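Local structure of putative tetR-family transcriptional regulatory protein (Streptomyces coelicolor, 2DG8) at residues A[148-151]-A[152-156]. The protein probably acts as a TetR-family transcriptional regulator, binding DNA through a helix-turn-helix motif and pairing with a second copy through its C-terminal domain. Numbering follows the deposited sequence.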
ATOM      1  N   ASP A 148       5.598  12.382  -5.038  1.00 30.48           N
ATOM      2  CA  ASP A 148       4.576  11.359  -5.273  1.00 29.33           C
ATOM      3  C   ASP A 148       4.774  10.194  -4.309  1.00 31.32           C
ATOM      4  O   ASP A 148       3.805   9.618  -3.817  1.00 33.85           O
ATOM      5  CB  ASP A 148       4.633  10.831  -6.712  1.00 31.09           C
ATOM      6  CG  ASP A 148       3.342  10.117  -7.126  1.00 35.30           C
ATOM      7  OD1 ASP A 148       3.401   9.183  -7.959  1.00 35.42           O
ATOM      8  OD2 ASP A 148       2.262  10.499  -6.620  1.00 32.67           O
ATOM      9  N   ALA A 149       6.030   9.836  -4.040  1.00 30.17           N
ATOM     10  CA  ALA A 149       6.305   8.746  -3.112  1.00 30.37           C
ATOM     11  C   ALA A 149       5.942   9.158  -1.684  1.00 31.20           C
ATOM     12  O   ALA A 149       5.514   8.322  -0.881  1.00 30.61           O
ATOM     13  CB  ALA A 149       7.777   8.345  -3.179  1.00 28.49           C
ATOM     14  N   LEU A 150       6.124  10.440  -1.363  1.00 31.18           N
ATOM     15  CA  LEU A 150       5.795  10.929  -0.024  1.00 31.79           C
ATOM     16  C   LEU A 150       4.283  10.895   0.151  1.00 31.36           C
ATOM     17  O   LEU A 150       3.774  10.415   1.168  1.00 34.33           O
ATOM     18  CB  LEU A 150       6.307  12.364   0.188  1.00 30.40           C
ATOM     19  CG  LEU A 150       5.988  13.009   1.543  1.00 30.51           C
ATOM     20  CD1 LEU A 150       6.640  12.192   2.660  1.00 31.12           C
ATOM     21  CD2 LEU A 150       6.493  14.455   1.579  1.00 30.84           C
ATOM     22  N   ILE A 151       3.568  11.415  -0.843  1.00 31.15           N
ATOM     23  CA  ILE A 151       2.109  11.440  -0.806  1.00 31.09           C
ATOM     24  C   ILE A 151       1.589  10.021  -0.584  1.00 32.17           C
ATOM     25  O   ILE A 151       0.674   9.791   0.223  1.00 31.83           O
ATOM     26  CB  ILE A 151       1.529  12.014  -2.136  1.00 31.54           C
ATOM     27  CG1 ILE A 151       1.808  13.515  -2.211  1.00 29.26           C
ATOM     28  CG2 ILE A 151       0.031  11.734  -2.239  1.00 30.31           C
ATOM     29  CD1 ILE A 151       1.379  14.158  -3.508  1.00 29.93           C
ATOM     30  N   GLU A 152       2.191   9.075  -1.295  1.00 29.58           N
ATOM     31  CA  GLU A 152       1.807   7.673  -1.188  1.00 32.18           C
ATOM     32  C   GLU A 152       1.967   7.194   0.254  1.00 29.53           C
ATOM     33  O   GLU A 152       1.050   6.621   0.835  1.00 28.95           O
ATOM     34  CB  GLU A 152       2.689   6.824  -2.106  1.00 32.75           C
ATOM     35  CG  GLU A 152       2.264   5.382  -2.220  1.00 36.74           C
ATOM     36  CD  GLU A 152       1.081   5.210  -3.155  1.00 39.80           C
ATOM     37  OE1 GLU A 152       1.191   5.618  -4.334  1.00 40.61           O
ATOM     38  OE2 GLU A 152       0.046   4.671  -2.711  1.00 40.10           O
ATOM     39  N   GLY A 153       3.145   7.444   0.818  1.00 28.05           N
ATOM     40  CA  GLY A 153       3.436   7.026   2.178  1.00 27.57           C
ATOM     41  C   GLY A 153       2.648   7.717   3.280  1.00 28.30           C
ATOM     42  O   GLY A 153       2.227   7.064   4.235  1.00 27.37           O
ATOM     43  N   LEU A 154       2.456   9.031   3.163  1.00 28.75           N
ATOM     44  CA  LEU A 154       1.700   9.789   4.162  1.00 28.81           C
ATOM     45  C   LEU A 154       0.245   9.338   4.170  1.00 29.95           C
ATOM     46  O   LEU A 154      -0.363   9.184   5.222  1.00 30.02           O
ATOM     47  CB  LEU A 154       1.767  11.302   3.873  1.00 29.09           C
ATOM     48  CG  LEU A 154       3.086  12.042   4.161  1.00 29.56           C
ATOM     49  CD1 LEU A 154       3.023  13.478   3.629  1.00 27.43           C
ATOM     50  CD2 LEU A 154       3.353  12.053   5.655  1.00 25.83           C
ATOM     51  N   THR A 155      -0.304   9.126   2.982  1.00 31.62           N
ATOM     52  CA  THR A 155      -1.686   8.691   2.831  1.00 31.41           C
ATOM     53  C   THR A 155      -1.892   7.339   3.504  1.00 31.93           C
ATOM     54  O   THR A 155      -2.829   7.144   4.285  1.00 32.37           O
ATOM     55  CB  THR A 155      -2.042   8.567   1.334  1.00 31.03           C
ATOM     56  OG1 THR A 155      -1.918   9.854   0.706  1.00 31.49           O
ATOM     57  CG2 THR A 155      -3.452   8.043   1.159  1.00 30.01           C
ATOM     58  N   LEU A 156      -0.994   6.412   3.191  1.00 31.83           N
ATOM     59  CA  LEU A 156      -1.043   5.068   3.723  1.00 31.81           C
ATOM     60  C   LEU A 156      -0.918   5.059   5.236  1.00 31.94           C
ATOM     61  O   LEU A 156      -1.667   4.365   5.916  1.00 28.78           O
ATOM     62  CB  LEU A 156       0.077   4.231   3.102  1.00 36.99           C
ATOM     63  CG  LEU A 156       0.086   2.711   3.298  1.00 41.02           C
ATOM     64  CD1 LEU A 156       0.540   2.358   4.709  1.00 43.88           C
ATOM     65  CD2 LEU A 156      -1.303   2.159   3.014  1.00 40.88           C
TER
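Thr-155 and Ile-151 offer a worked example of how a hydroxyl side chain ties itself to the preceding turn of an α-helix. The carbonyl oxygen of Ile-151 accepts twice from this one residue: the backbone N of Thr-155 donates the regular i to i+4 bond at 3.0 Å, and OG1 of Thr-155 adds a second at 2.6 Å to the same O of Ile-151. The two donors arrive from opposite faces of the carbonyl plane. The hydroxyl can reach back because chi1 of -62° sets OG1 opposite the residue's own carbonyl carbon, so the hydroxyl proton is spent within the helix.

One residue earlier the same spacing joins two apolar side chains. CD1 of Leu-154 lies 3.7 Å from CG of Leu-150, and the two leucine side chains lie at a slant to each other. The backbone bond from N of Leu-154 to O of Leu-150 (2.8 Å) joins the same two residues. Leu-150 extends CG away from its backbone N (chi1 178°), bringing its branch point alongside Leu-154. Shortening Leu-150 to an alanine would probably leave CD1 of Leu-154 without this neighbour and open a gap beside helix 167-177.

The carboxylate of Glu-152 is hydrogen-bonded outside the two segments, through OE2 to Tyr-111 OH and through OE1 to NE2 of His-157 of the second subunit. Helix 141-159 thus serves several fronts: Ile-151 packs on helices 82-98 and 53-77, Leu-150 and Leu-154 on helix 167-177, while Ala-149 packs on Leu-154 of the second subunit and Leu-154 on Ala-149 of that subunit, in the dimer interface.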